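Local coordinates for protein pectinesterase (Sitophilus oryzae, PDB 4PMH) that hydrolyses the methyl esters of pectin's galacturonan chains, releasing methanol, and probably serves the rice weevil in digesting plant cell walls, at residues A[106-110]-A[175-179]; A[221-227]-A[242-248]; A[166-171]-A[195-199]. Residues are numbered along the deposited sequence.

Contact 1 of 3, residues A[106-110]-A[175-179]; sequences NMPAQ and DQQAV
Three glutamines, Q110, Q176 and Q177, bury most of the surface where two loops cross, their end-to-end directions 140° apart. The 175-179 segment is extended from Q176 onward. The 106-110 segment is extended through P108 (phi/psi -72/168) and then bends at A109 and Q110 into helical angles (-56/-27 and -79/-8). P108 lies opposite A178, with CA atoms 4.4 Å apart, and A109 N donates to Q177 O at 2.7 Å in a nearly straight hydrogen bond. The bend brings Q110 (chi1 m, chi2 p) over the other loop. Q110 NE2 donates to Q177 OE1 at 2.7 Å (Q177 is also m, p), while Q110 OE1 packs 3.4 Å from Q176 CB. Q176 (m, t) reaches along P108, Q176 OE1 to P108 CB 3.4 Å, and its amide is held by N172. P108 CB also meets A178 CB at 4.5 Å. By similarity Q177 binds substrate, and its side chain touches D200, the probable proton donor, so the contact probably helps shape the pectin-binding cleft. The 106-110 loop leads from strand 101-105 to helix 113-120, on which M107 packs. The 175-179 loop leads into strand 181-183, and helix 145-148 touches both.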
# COMPACT_ATOMS: atom_id res chain seq x y z
N ASN A 106 4.96 -15.87 -7.02
CA ASN A 106 6.37 -15.48 -6.75
C ASN A 106 6.83 -14.77 -8.01
O ASN A 106 7.26 -15.40 -8.98
CB ASN A 106 7.23 -16.73 -6.47
CG ASN A 106 8.69 -16.40 -6.13
OD1 ASN A 106 9.21 -15.32 -6.41
ND2 ASN A 106 9.38 -17.39 -5.56
N MET A 107 6.70 -13.45 -8.02
CA MET A 107 6.88 -12.68 -9.24
C MET A 107 7.50 -11.34 -8.91
O MET A 107 6.79 -10.32 -8.81
CB MET A 107 5.54 -12.49 -9.95
CG MET A 107 5.68 -11.94 -11.38
SD MET A 107 4.15 -12.03 -12.33
CE MET A 107 3.21 -10.67 -11.64
N PRO A 108 8.83 -11.32 -8.73
CA PRO A 108 9.52 -10.06 -8.47
C PRO A 108 9.62 -9.12 -9.68
O PRO A 108 9.35 -9.52 -10.81
CB PRO A 108 10.92 -10.51 -8.03
CG PRO A 108 11.14 -11.80 -8.77
CD PRO A 108 9.77 -12.46 -8.81
N ALA A 109 10.01 -7.88 -9.42
CA ALA A 109 10.31 -6.91 -10.49
C ALA A 109 11.36 -7.45 -11.45
O ALA A 109 11.39 -7.08 -12.63
CB ALA A 109 10.79 -5.60 -9.91
N GLN A 110 12.22 -8.33 -10.93
CA GLN A 110 13.35 -8.87 -11.70
C GLN A 110 12.93 -9.97 -12.66
O GLN A 110 13.74 -10.44 -13.47
CB GLN A 110 14.44 -9.34 -10.72
CG GLN A 110 15.19 -8.22 -9.99
CD GLN A 110 14.36 -7.43 -8.97
OE1 GLN A 110 13.41 -7.94 -8.36
NE2 GLN A 110 14.76 -6.18 -8.75
N ASP A 175 17.56 -8.16 -2.65
CA ASP A 175 17.38 -6.98 -3.50
C ASP A 175 16.06 -6.94 -4.29
O ASP A 175 15.81 -5.96 -4.99
CB ASP A 175 18.57 -6.85 -4.49
CG ASP A 175 19.83 -6.24 -3.87
OD1 ASP A 175 19.82 -5.88 -2.67
OD2 ASP A 175 20.85 -6.10 -4.59
N GLN A 176 15.23 -7.97 -4.20
CA GLN A 176 14.02 -8.03 -5.05
C GLN A 176 12.82 -7.22 -4.52
O GLN A 176 12.48 -7.33 -3.36
CB GLN A 176 13.59 -9.47 -5.29
CG GLN A 176 14.58 -10.30 -6.12
CD GLN A 176 14.01 -11.64 -6.53
OE1 GLN A 176 13.03 -12.12 -5.94
NE2 GLN A 176 14.61 -12.25 -7.55
N GLN A 177 12.17 -6.46 -5.41
CA GLN A 177 10.91 -5.76 -5.13
C GLN A 177 9.80 -6.63 -5.69
O GLN A 177 9.97 -7.21 -6.76
CB GLN A 177 10.86 -4.40 -5.85
CG GLN A 177 11.99 -3.43 -5.52
CD GLN A 177 13.28 -3.71 -6.30
OE1 GLN A 177 13.30 -4.53 -7.22
NE2 GLN A 177 14.36 -3.04 -5.93
N ALA A 178 8.66 -6.72 -5.01
CA ALA A 178 7.57 -7.56 -5.49
C ALA A 178 6.23 -7.12 -4.89
O ALA A 178 5.97 -7.32 -3.71
CB ALA A 178 7.84 -9.02 -5.16
N VAL A 179 5.39 -6.55 -5.74
CA VAL A 179 4.17 -5.90 -5.29
C VAL A 179 3.03 -6.91 -5.20
O VAL A 179 2.81 -7.69 -6.11
CB VAL A 179 3.76 -4.73 -6.21
CG1 VAL A 179 2.43 -4.11 -5.76
CG2 VAL A 179 4.85 -3.67 -6.23

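Contact 2 of 3, residues A[221-227]-A[242-248]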
# COMPACT_ATOMS: atom_id res chain seq x y z
N ILE A 221 -1.11 -6.28 6.92
CA ILE A 221 -0.14 -5.99 5.90
C ILE A 221 1.25 -6.34 6.42
O ILE A 221 1.66 -5.85 7.48
CB ILE A 221 -0.17 -4.49 5.49
CG1 ILE A 221 -1.60 -4.04 5.16
CG2 ILE A 221 0.76 -4.22 4.31
CD1 ILE A 221 -1.77 -2.55 5.08
N GLU A 222 1.98 -7.18 5.68
CA GLU A 222 3.32 -7.56 6.10
C GLU A 222 4.37 -7.38 5.03
O GLU A 222 4.08 -7.42 3.84
CB GLU A 222 3.39 -9.01 6.65
CG GLU A 222 2.96 -10.12 5.71
CD GLU A 222 3.10 -11.54 6.31
OE1 GLU A 222 3.54 -12.42 5.55
OE2 GLU A 222 2.77 -11.78 7.50
N GLY A 223 5.60 -7.21 5.49
CA GLY A 223 6.74 -7.01 4.63
C GLY A 223 7.96 -6.72 5.48
O GLY A 223 7.94 -6.93 6.69
N ASP A 224 9.01 -6.25 4.85
CA ASP A 224 10.20 -5.86 5.57
C ASP A 224 10.78 -4.53 5.12
O ASP A 224 11.25 -3.81 5.96
CB ASP A 224 11.26 -6.97 5.55
CG ASP A 224 11.57 -7.50 4.15
OD1 ASP A 224 11.39 -6.80 3.12
OD2 ASP A 224 12.03 -8.67 4.10
N ILE A 225 10.72 -4.20 3.82
CA ILE A 225 11.30 -2.96 3.30
C ILE A 225 10.32 -2.21 2.38
O ILE A 225 9.84 -2.74 1.36
CB ILE A 225 12.60 -3.25 2.51
CG1 ILE A 225 13.70 -3.76 3.45
CG2 ILE A 225 13.07 -2.03 1.72
CD1 ILE A 225 14.54 -2.66 4.07
N ASP A 226 10.06 -0.95 2.74
CA ASP A 226 9.15 -0.08 1.97
C ASP A 226 7.86 -0.82 1.64
O ASP A 226 7.37 -0.74 0.52
CB ASP A 226 9.81 0.43 0.67
CG ASP A 226 11.13 1.14 0.90
OD1 ASP A 226 11.46 1.55 2.04
OD2 ASP A 226 11.87 1.32 -0.10
N PHE A 227 7.32 -1.58 2.59
CA PHE A 227 6.18 -2.45 2.25
C PHE A 227 4.83 -1.76 2.20
O PHE A 227 3.80 -2.38 1.84
CB PHE A 227 6.19 -3.77 3.04
CG PHE A 227 5.91 -3.67 4.52
CD1 PHE A 227 6.95 -3.60 5.44
CD2 PHE A 227 4.60 -3.78 4.99
CE1 PHE A 227 6.68 -3.59 6.81
CE2 PHE A 227 4.34 -3.77 6.34
CZ PHE A 227 5.38 -3.70 7.26
N TYR A 242 2.99 -5.70 9.94
CA TYR A 242 3.83 -6.72 10.55
C TYR A 242 5.16 -6.81 9.83
O TYR A 242 5.21 -7.14 8.64
CB TYR A 242 3.11 -8.08 10.51
CG TYR A 242 3.75 -9.13 11.38
CD1 TYR A 242 4.85 -9.83 10.93
CD2 TYR A 242 3.24 -9.42 12.65
CE1 TYR A 242 5.46 -10.78 11.73
CE2 TYR A 242 3.84 -10.37 13.46
CZ TYR A 242 4.95 -11.04 12.99
OH TYR A 242 5.57 -12.02 13.75
N VAL A 243 6.23 -6.50 10.54
CA VAL A 243 7.57 -6.51 9.99
C VAL A 243 8.13 -7.91 10.12
O VAL A 243 8.37 -8.38 11.22
CB VAL A 243 8.50 -5.55 10.72
CG1 VAL A 243 9.86 -5.49 10.03
CG2 VAL A 243 7.88 -4.16 10.76
N LYS A 244 8.33 -8.57 8.99
CA LYS A 244 8.78 -9.94 8.96
C LYS A 244 10.28 -10.00 9.12
O LYS A 244 11.00 -9.09 8.73
CB LYS A 244 8.39 -10.60 7.64
CG LYS A 244 6.93 -11.00 7.55
CD LYS A 244 6.69 -12.05 6.47
CE LYS A 244 7.22 -13.43 6.85
NZ LYS A 244 6.35 -14.22 7.76
N ALA A 245 10.74 -11.11 9.69
CA ALA A 245 12.17 -11.33 9.91
C ALA A 245 12.71 -12.52 9.08
O ALA A 245 13.92 -12.79 9.10
CB ALA A 245 12.41 -11.56 11.40
N ASP A 246 11.83 -13.18 8.33
CA ASP A 246 12.17 -14.44 7.65
C ASP A 246 12.98 -14.27 6.38
O ASP A 246 13.61 -15.22 5.91
CB ASP A 246 10.91 -15.23 7.29
CG ASP A 246 10.22 -14.66 6.07
OD1 ASP A 246 10.21 -13.42 5.92
OD2 ASP A 246 9.71 -15.45 5.24
N ARG A 247 12.92 -13.09 5.77
CA ARG A 247 13.80 -12.83 4.65
C ARG A 247 15.04 -12.14 5.15
O ARG A 247 16.12 -12.35 4.63
CB ARG A 247 13.10 -11.97 3.60
CG ARG A 247 13.90 -11.82 2.31
CD ARG A 247 13.13 -11.03 1.27
NE ARG A 247 13.08 -9.62 1.61
CZ ARG A 247 13.50 -8.62 0.83
NH1 ARG A 247 14.02 -8.83 -0.38
NH2 ARG A 247 13.39 -7.38 1.28
N ARG A 248 14.89 -11.31 6.17
CA ARG A 248 16.01 -10.48 6.59
C ARG A 248 15.79 -9.91 7.97
O ARG A 248 14.65 -9.67 8.37
CB ARG A 248 16.23 -9.37 5.57
CG ARG A 248 14.98 -9.03 4.77
CD ARG A 248 14.96 -7.59 4.35
NE ARG A 248 15.07 -6.74 5.52
CZ ARG A 248 15.69 -5.57 5.55
NH1 ARG A 248 16.30 -5.06 4.48
NH2 ARG A 248 15.72 -4.90 6.69
O HOH W 1 12.08 -10.45 6.68
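I221 opens a short parallel pairing: its O accepts Y242 N at 2.8 Å. E222 and Y242 form a bridge with their side chains on the same face, CB to CB 4.0 Å. The E222 carboxylate is held by Y220, with K244 NZ 4.0 Å from E222 OE1, beyond salt-bridge range. G223 ends the strand, its N donating to Y242 O (3.2 Å) and its O accepting K244 N (2.9 Å); a CB here would collide with CB of F227. D224, the residue with the most buried area, turns its carboxylate toward the 242-248 segment. D224 OD1 takes R247 NH2 at 2.8 Å, D224 OD2 takes R247 NE at 2.9 Å, and R248 NE adds a long salt bridge to D224 OD2 at 3.9 Å. Water W1 links D224 OD2 (3.1 Å) with R247 N (2.9 Å). I225 places CD1 over one face of the R248 guanidinium, 3.0 Å from NH1. At D226 the chain turns a corner in a left-handed conformation (47/42). By similarity D226 is the nucleophile of this aspartyl esterase, and R290 forms a salt bridge with it. F227 folds back, its ring edge meeting V243, CE1 to CG2 4.2 Å. Strands 220-223 and 240-243 are neighbouring rungs of the parallel beta-helix; strand 194-196 flanks the first, strand 252-257 packs on F227 and V243, and W280 of helix 278-283 covers V243 and R248.

Contact 3 of 3, residues A[166-171]-A[195-199]; sequences IENSAK and LLGHQ
L195 opens the 195-199 segment, paired in parallel with I166 of 166-171, 8° apart in direction. CA atoms of I166 and L195 are 5.0 Å apart, and both side chains (m, t) point to one face, where I166 CD1 meets L195 CD2 at 3.8 Å and L181 packs on both. L196 pairs with E167 (CA to CA 4.5 Å) and carries both hydrogen bonds of the register: L196 N donates to I166 O at 2.9 Å and L196 O accepts N168 N at 3.0 Å. On this other face the CB atoms of E167 and L196 are 4.0 Å apart, and the E167 carboxylate is bound by T104. Such stacking of in-register parallel strands from successive coils makes up the right-handed beta-helix of pectin methylesterases. At G197 (phi/psi -174/-158) the direct pairing ends with a CA-H...O contact to N168 O, 3.5 Å from G197 CA. H198 N donates to W2 at 2.7 Å, and H198 ND1 lies 2.6 Å from W3, which is also within hydrogen-bonding distance of N168 O (2.6 Å) and A170 O (2.7 Å). The H198 ring (chi1 m) receives K171 CB over its face, 4.1 Å from the centroid, a CH-pi contact; D246 binds both H198 NE2 and K171 NZ. Q199, by similarity the transition-state stabilizer, gives its backbone N to W4 at 3.0 Å, and W4 reaches A170 O at 2.9 Å.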
# COMPACT_ATOMS: atom_id res chain seq x y z
N ILE A 166 -3.87 -11.36 -0.63
CA ILE A 166 -3.08 -11.15 -1.82
C ILE A 166 -1.62 -11.23 -1.43
O ILE A 166 -1.18 -10.55 -0.51
CB ILE A 166 -3.34 -9.77 -2.49
CG1 ILE A 166 -4.83 -9.53 -2.75
CG2 ILE A 166 -2.58 -9.67 -3.79
CD1 ILE A 166 -5.21 -8.09 -3.01
N GLU A 167 -0.86 -12.03 -2.17
CA GLU A 167 0.52 -12.26 -1.83
C GLU A 167 1.41 -12.23 -3.04
O GLU A 167 1.11 -12.84 -4.06
CB GLU A 167 0.67 -13.64 -1.15
CG GLU A 167 2.12 -14.06 -0.95
CD GLU A 167 2.22 -15.33 -0.16
OE1 GLU A 167 1.54 -16.30 -0.55
OE2 GLU A 167 2.95 -15.33 0.86
N ASN A 168 2.55 -11.55 -2.91
CA ASN A 168 3.67 -11.77 -3.82
C ASN A 168 4.83 -12.32 -2.98
O ASN A 168 5.42 -11.62 -2.16
CB ASN A 168 4.02 -10.49 -4.57
CG ASN A 168 4.95 -10.73 -5.76
OD1 ASN A 168 5.73 -11.69 -5.77
ND2 ASN A 168 4.85 -9.86 -6.76
N SER A 169 5.12 -13.60 -3.18
CA SER A 169 5.92 -14.37 -2.25
C SER A 169 7.41 -14.30 -2.56
O SER A 169 8.20 -14.97 -1.93
CB SER A 169 5.46 -15.83 -2.23
OG SER A 169 5.61 -16.47 -3.49
N ALA A 170 7.79 -13.46 -3.51
CA ALA A 170 9.20 -13.33 -3.88
C ALA A 170 10.05 -12.86 -2.70
O ALA A 170 9.83 -11.78 -2.15
CB ALA A 170 9.38 -12.39 -5.04
N LYS A 171 11.00 -13.71 -2.32
CA LYS A 171 12.03 -13.40 -1.33
C LYS A 171 13.38 -14.04 -1.77
O LYS A 171 14.19 -14.44 -0.94
CB LYS A 171 11.60 -13.89 0.06
CG LYS A 171 11.07 -15.32 0.08
CD LYS A 171 10.65 -15.77 1.48
CE LYS A 171 11.76 -16.53 2.21
NZ LYS A 171 11.26 -17.17 3.46
N LEU A 195 -2.45 -8.62 3.10
CA LEU A 195 -1.58 -8.23 2.01
C LEU A 195 -0.16 -8.65 2.40
O LEU A 195 0.37 -8.17 3.41
CB LEU A 195 -1.71 -6.71 1.75
CG LEU A 195 -3.15 -6.19 1.55
CD1 LEU A 195 -3.16 -4.67 1.52
CD2 LEU A 195 -3.76 -6.76 0.28
N LEU A 196 0.44 -9.58 1.64
CA LEU A 196 1.63 -10.30 2.09
C LEU A 196 2.79 -10.19 1.10
O LEU A 196 2.64 -10.42 -0.08
CB LEU A 196 1.33 -11.79 2.29
CG LEU A 196 0.00 -12.22 2.95
CD1 LEU A 196 -0.16 -13.74 2.89
CD2 LEU A 196 -0.12 -11.72 4.38
N GLY A 197 3.95 -9.84 1.61
CA GLY A 197 5.09 -9.72 0.76
C GLY A 197 6.30 -9.46 1.61
O GLY A 197 6.31 -9.78 2.80
N HIS A 198 7.32 -8.90 0.98
CA HIS A 198 8.52 -8.54 1.69
C HIS A 198 8.88 -7.11 1.37
O HIS A 198 8.54 -6.21 2.16
CB HIS A 198 9.62 -9.53 1.39
CG HIS A 198 9.45 -10.80 2.15
ND1 HIS A 198 8.74 -11.87 1.66
CD2 HIS A 198 9.83 -11.14 3.41
CE1 HIS A 198 8.70 -12.82 2.58
NE2 HIS A 198 9.36 -12.40 3.64
N GLN A 199 9.51 -6.87 0.22
CA GLN A 199 9.83 -5.52 -0.22
C GLN A 199 8.75 -5.03 -1.18
O GLN A 199 8.47 -5.71 -2.15
CB GLN A 199 11.20 -5.51 -0.90
CG GLN A 199 11.73 -4.13 -1.24
CD GLN A 199 13.21 -4.15 -1.63
OE1 GLN A 199 13.91 -5.16 -1.50
NE2 GLN A 199 13.70 -3.02 -2.12
O HOH W 2 7.30 -8.87 -1.69
O HOH W 3 7.57 -11.86 -0.70
O HOH W 4 10.16 -8.87 -1.95

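In the fold
From the N terminus, the chain leaves strand 101-105 through 106-110 and opens contact 1. Segment 166-171 follows, opening contact 3 before 175-179 closes contact 1; contact 3 closes only at 195-199, so the two cross. Contact 2 comes later, in series, closing a short loop between successive coils. N168 reaches back to the backbone of M107, and A178 N lies 3.0 Å from Q199 O, tying contact 1 to contact 3. H198 joins contacts 3 and 2 through D246 and the backbone of D224. Together they bind consecutive coils of the beta-helix and bring together Q177, Q199 and D226, catalytic or substrate-binding by similarity.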